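Local coordinates for 3-hydroxyisobutyrate dehydrogenase family protein (Geobacter sulfurreducens, PDB 3PDU), which binds NADP and, as a beta-hydroxyacid dehydrogenase with succinic semialdehyde reductase activity, probably interconverts succinic semialdehyde and gamma-hydroxybutyrate, at residues A[234-238]-A[265-269]. Numbering follows the deposited sequence.
Sequences LKHMQ and FKRAR. With NAP (NADP nicotinamide-adenine-dinucleotide phosphate), chain I.
K235 and Q238 lie opposite R269 and F265 where the N-terminal turn of helix 234-251 meets the last turns of helix 256-270, the local axes running roughly antiparallel, at 148°, and approaching to 9.4 Å. This antiparallel helix pair belongs to the all-helical C-terminal domain of the beta-hydroxyacid dehydrogenase fold. F265 holds the apolar side of the contact, its ring taking CG of M237 over one face, a CH-pi contact 3.8 Å from the centroid, while SD of M237 approaches more obliquely in a Met-aromatic contact. L234 meets the same ring at its edge, CG lying 3.8 Å from F265 CD1. The two L234 methyls divide, CD1 packing on A268 CB and CD2 on R269 CG at 3.7 Å. The Q238 side chain leaves with CG anti to the backbone N (chi1 -168°) and passes alongside F265 CB. Its amide lies beside the aliphatic chain of K266, and NE2 is hydrogen-bonded to N262 and to D249 of a second subunit, tying the pair into the assembly. R269 bends back at chi3, laying its guanidinium over K235 so that K235 CB sits above the centre of one face, 3.7 Å from R269 CZ; the lysine itself runs on to a salt bridge with D275. Replacing R269 by alanine would remove the guanidinium, which is likely to bare K235 CB and to leave Q238 OE1 with the weak bond from R242. H236, on the first turn of helix 234-251, belongs to the NADP pocket. The arginine's bond is short but bent: R269 NH1 meets Q238 OE1 at 2.8 Å, with 137° at the hydrogen.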
ATOM      1  N   LEU A 234     -16.391   5.268 -12.631  1.00 16.59           N
ATOM      2  CA  LEU A 234     -15.313   5.111 -11.660  1.00 14.48           C
ATOM      3  C   LEU A 234     -15.861   4.816 -10.257  1.00 15.33           C
ATOM      4  O   LEU A 234     -15.329   3.963  -9.536  1.00 15.93           O
ATOM      5  CB  LEU A 234     -14.420   6.361 -11.656  1.00 14.64           C
ATOM      6  CG  LEU A 234     -13.125   6.246 -10.852  1.00 17.63           C
ATOM      7  CD1 LEU A 234     -12.010   6.972 -11.585  1.00 17.21           C
ATOM      8  CD2 LEU A 234     -13.315   6.810  -9.452  1.00 15.76           C
ATOM      9  N   LYS A 235     -16.925   5.518  -9.863  1.00 13.14           N
ATOM     10  CA  LYS A 235     -17.537   5.259  -8.553  1.00 14.33           C
ATOM     11  C   LYS A 235     -17.939   3.799  -8.369  1.00 14.12           C
ATOM     12  O   LYS A 235     -17.893   3.284  -7.247  1.00 14.99           O
ATOM     13  CB  LYS A 235     -18.742   6.177  -8.296  1.00 18.73           C
ATOM     14  CG  LYS A 235     -19.895   5.976  -9.290  1.00 18.94           C
ATOM     15  CD  LYS A 235     -20.960   7.066  -9.116  1.00 24.63           C
ATOM     16  CE  LYS A 235     -22.085   6.890 -10.134  1.00 25.16           C
ATOM     17  NZ  LYS A 235     -23.017   8.060 -10.117  1.00 22.94           N
ATOM     18  N   HIS A 236     -18.351   3.128  -9.442  1.00 17.92           N
ATOM     19  CA  HIS A 236     -18.758   1.722  -9.308  1.00 16.41           C
ATOM     20  C   HIS A 236     -17.575   0.773  -9.261  1.00 15.36           C
ATOM     21  O   HIS A 236     -17.630  -0.268  -8.597  1.00 19.12           O
ATOM     22  CB  HIS A 236     -19.759   1.320 -10.400  1.00 15.16           C
ATOM     23  CG  HIS A 236     -21.051   2.066 -10.306  1.00 20.86           C
ATOM     24  ND1 HIS A 236     -21.839   2.350 -11.399  1.00 21.27           N
ATOM     25  CD2 HIS A 236     -21.677   2.615  -9.236  1.00 14.06           C
ATOM     26  CE1 HIS A 236     -22.905   3.025 -11.005  1.00 19.09           C
ATOM     27  NE2 HIS A 236     -22.826   3.205  -9.697  1.00 25.02           N
ATOM     28  N   MET A 237     -16.495   1.129  -9.954  1.00 13.62           N
ATOM     29  CA  MET A 237     -15.252   0.373  -9.806  1.00 17.22           C
ATOM     30  C   MET A 237     -14.773   0.454  -8.352  1.00 15.98           C
ATOM     31  O   MET A 237     -14.335  -0.550  -7.765  1.00 13.51           O
ATOM     32  CB  MET A 237     -14.162   0.903 -10.744  1.00 16.16           C
ATOM     33  CG  MET A 237     -12.789   0.187 -10.581  1.00 17.56           C
ATOM     34  SD  MET A 237     -12.717  -1.456 -11.339  1.00 22.43           S
ATOM     35  CE  MET A 237     -13.295  -2.472 -10.010  1.00 15.55           C
ATOM     36  N   GLN A 238     -14.852   1.647  -7.765  1.00 15.76           N
ATOM     37  CA  GLN A 238     -14.371   1.825  -6.391  1.00 16.27           C
ATOM     38  C   GLN A 238     -15.266   1.025  -5.436  1.00 17.56           C
ATOM     39  O   GLN A 238     -14.783   0.345  -4.528  1.00 14.99           O
ATOM     40  CB  GLN A 238     -14.317   3.308  -6.000  1.00 16.27           C
ATOM     41  CG  GLN A 238     -13.563   3.549  -4.690  1.00 14.33           C
ATOM     42  CD  GLN A 238     -14.477   3.470  -3.484  1.00 17.90           C
ATOM     43  OE1 GLN A 238     -15.486   4.167  -3.421  1.00 18.22           O
ATOM     44  NE2 GLN A 238     -14.115   2.637  -2.505  1.00 11.91           N
ATOM     45  N   PHE A 265      -8.459   4.566  -6.145  1.00 13.64           N
ATOM     46  CA  PHE A 265      -9.761   4.910  -6.729  1.00 17.22           C
ATOM     47  C   PHE A 265     -10.543   5.889  -5.854  1.00 18.05           C
ATOM     48  O   PHE A 265     -11.288   6.728  -6.367  1.00 17.38           O
ATOM     49  CB  PHE A 265     -10.589   3.662  -7.036  1.00 13.56           C
ATOM     50  CG  PHE A 265     -10.261   3.053  -8.364  1.00 16.79           C
ATOM     51  CD1 PHE A 265     -10.765   3.613  -9.531  1.00 13.54           C
ATOM     52  CD2 PHE A 265      -9.423   1.952  -8.453  1.00 15.61           C
ATOM     53  CE1 PHE A 265     -10.453   3.069 -10.767  1.00 14.08           C
ATOM     54  CE2 PHE A 265      -9.111   1.399  -9.692  1.00 15.96           C
ATOM     55  CZ  PHE A 265      -9.627   1.964 -10.845  1.00 17.45           C
ATOM     56  N   LYS A 266     -10.370   5.792  -4.538  1.00 15.61           N
ATOM     57  CA  LYS A 266     -10.969   6.789  -3.656  1.00 15.61           C
ATOM     58  C   LYS A 266     -10.361   8.160  -3.918  1.00 16.38           C
ATOM     59  O   LYS A 266     -11.076   9.161  -3.902  1.00 17.92           O
ATOM     60  CB  LYS A 266     -10.831   6.402  -2.174  1.00 15.91           C
ATOM     61  CG  LYS A 266     -11.703   5.213  -1.758  1.00 14.87           C
ATOM     62  CD  LYS A 266     -11.501   4.904  -0.256  1.00 14.77           C
ATOM     63  CE  LYS A 266     -12.054   3.518   0.128  1.00 15.03           C
ATOM     64  NZ  LYS A 266     -11.627   3.167   1.541  1.00 14.68           N
ATOM     65  N   ARG A 267      -9.053   8.222  -4.161  1.00 16.93           N
ATOM     66  CA  ARG A 267      -8.426   9.503  -4.492  1.00 16.27           C
ATOM     67  C   ARG A 267      -9.054  10.094  -5.745  1.00 17.66           C
ATOM     68  O   ARG A 267      -9.295  11.304  -5.818  1.00 20.44           O
ATOM     69  CB  ARG A 267      -6.905   9.382  -4.687  1.00 26.15           C
ATOM     70  CG  ARG A 267      -6.097   9.107  -3.419  1.00 41.77           C
ATOM     71  CD  ARG A 267      -4.583   9.108  -3.691  1.00 50.15           C
ATOM     72  NE  ARG A 267      -4.124   7.890  -4.370  1.00 45.60           N
ATOM     73  CZ  ARG A 267      -3.048   7.825  -5.154  1.00 46.43           C
ATOM     74  NH1 ARG A 267      -2.316   8.912  -5.371  1.00 58.92           N
ATOM     75  NH2 ARG A 267      -2.705   6.677  -5.729  1.00 23.07           N
ATOM     76  N   ALA A 268      -9.292   9.248  -6.748  1.00 16.66           N
ATOM     77  CA  ALA A 268      -9.879   9.720  -7.996  1.00 17.85           C
ATOM     78  C   ALA A 268     -11.307  10.237  -7.812  1.00 23.68           C
ATOM     79  O   ALA A 268     -11.686  11.247  -8.413  1.00 19.98           O
ATOM     80  CB  ALA A 268      -9.826   8.637  -9.074  1.00 14.49           C
ATOM     81  N   ARG A 269     -12.101   9.545  -6.997  1.00 16.96           N
ATOM     82  CA  ARG A 269     -13.405  10.075  -6.581  1.00 24.64           C
ATOM     83  C   ARG A 269     -13.262  11.433  -5.920  1.00 28.33           C
ATOM     84  O   ARG A 269     -13.980  12.368  -6.259  1.00 27.81           O
ATOM     85  CB  ARG A 269     -14.101   9.143  -5.585  1.00 29.87           C
ATOM     86  CG  ARG A 269     -14.712   7.912  -6.188  1.00 25.54           C
ATOM     87  CD  ARG A 269     -15.493   7.118  -5.136  1.00 29.15           C
ATOM     88  NE  ARG A 269     -16.887   7.544  -5.036  1.00 33.51           N
ATOM     89  CZ  ARG A 269     -17.909   6.727  -4.767  1.00 41.52           C
ATOM     90  NH1 ARG A 269     -17.704   5.418  -4.573  1.00 30.50           N
ATOM     91  NH2 ARG A 269     -19.143   7.217  -4.697  1.00 43.45           N
TER
HETATM   92  PA  NAP I 301     -25.528   3.574 -13.357  1.00 23.05           P
HETATM   93  O1A NAP I 301     -24.917   4.448 -12.341  1.00 21.29           O
HETATM   94  O2A NAP I 301     -25.557   4.161 -14.708  1.00 22.17           O
HETATM   95  O5B NAP I 301     -26.991   3.110 -12.924  1.00 21.12           O
HETATM   96  C5B NAP I 301     -27.361   2.778 -11.611  1.00 20.90           C
HETATM   97  C4B NAP I 301     -28.856   2.459 -11.618  1.00 17.54           C
HETATM   98  O4B NAP I 301     -29.278   2.214 -10.283  1.00 20.01           O
HETATM   99  C3B NAP I 301     -29.717   3.620 -12.134  1.00 21.66           C
HETATM  100  O3B NAP I 301     -30.863   3.064 -12.754  1.00 21.08           O
HETATM  101  C2B NAP I 301     -30.148   4.315 -10.852  1.00 17.60           C
HETATM  102  O2B NAP I 301     -31.377   4.996 -10.895  1.00 21.47           O
HETATM  103  C1B NAP I 301     -30.308   3.108  -9.953  1.00 16.23           C
HETATM  104  N9A NAP I 301     -30.248   3.447  -8.527  1.00 22.27           N
HETATM  105  C8A NAP I 301     -29.180   3.900  -7.801  1.00 22.05           C
HETATM  106  N7A NAP I 301     -29.598   4.061  -6.518  1.00 18.40           N
HETATM  107  C5A NAP I 301     -30.895   3.703  -6.425  1.00 19.05           C
HETATM  108  C6A NAP I 301     -31.788   3.664  -5.364  1.00 21.86           C
HETATM  109  N6A NAP I 301     -31.398   4.023  -4.135  1.00 21.73           N
HETATM  110  N1A NAP I 301     -33.077   3.250  -5.603  1.00 21.65           N
HETATM  111  C2A NAP I 301     -33.477   2.868  -6.869  1.00 20.32           C
HETATM  112  N3A NAP I 301     -32.582   2.908  -7.917  1.00 19.87           N
HETATM  113  C4A NAP I 301     -31.315   3.320  -7.690  1.00 19.96           C
HETATM  114  O3  NAP I 301     -24.694   2.209 -13.283  1.00 22.97           O
HETATM  115  PN  NAP I 301     -24.450   1.008 -14.312  1.00 19.45           P
HETATM  116  O1N NAP I 301     -23.124   1.206 -14.922  1.00 25.96           O
HETATM  117  O2N NAP I 301     -25.688   0.802 -15.106  1.00 17.42           O
HETATM  118  O5D NAP I 301     -24.304  -0.157 -13.214  1.00 24.54           O
HETATM  119  C5D NAP I 301     -25.393  -0.910 -12.728  1.00 20.82           C
HETATM  120  C4D NAP I 301     -24.795  -2.128 -12.035  1.00 21.78           C
HETATM  121  O4D NAP I 301     -24.084  -2.905 -12.979  1.00 21.11           O
HETATM  122  C3D NAP I 301     -23.765  -1.713 -10.990  1.00 18.53           C
HETATM  123  O3D NAP I 301     -23.805  -2.667  -9.940  1.00 20.04           O
HETATM  124  C2D NAP I 301     -22.434  -1.840 -11.703  1.00 21.31           C
HETATM  125  O2D NAP I 301     -21.352  -2.072 -10.812  1.00 19.17           O
HETATM  126  C1D NAP I 301     -22.746  -3.059 -12.562  1.00 20.92           C
HETATM  127  N1N NAP I 301     -21.931  -3.231 -13.765  1.00 22.84           N
HETATM  128  C2N NAP I 301     -21.583  -2.160 -14.541  1.00 15.83           C
HETATM  129  C3N NAP I 301     -20.827  -2.359 -15.701  1.00 23.48           C
HETATM  130  C7N NAP I 301     -20.450  -1.202 -16.599  1.00 22.14           C
HETATM  131  O7N NAP I 301     -19.404  -1.390 -17.501  1.00 27.36           O
HETATM  132  N7N NAP I 301     -21.069  -0.020 -16.527  1.00 20.85           N
HETATM  133  C4N NAP I 301     -20.447  -3.652 -16.054  1.00 23.83           C
HETATM  134  C5N NAP I 301     -20.826  -4.741 -15.268  1.00 23.14           C
HETATM  135  C6N NAP I 301     -21.584  -4.515 -14.126  1.00 27.40           C
HETATM  136  P2B NAP I 301     -31.418   6.568 -11.248  1.00 23.61           P
HETATM  137  O1X NAP I 301     -32.666   7.074 -10.585  1.00 20.56           O
HETATM  138  O2X NAP I 301     -30.167   7.232 -10.714  1.00 22.06           O
HETATM  139  O3X NAP I 301     -31.470   6.748 -12.736  1.00 21.11           O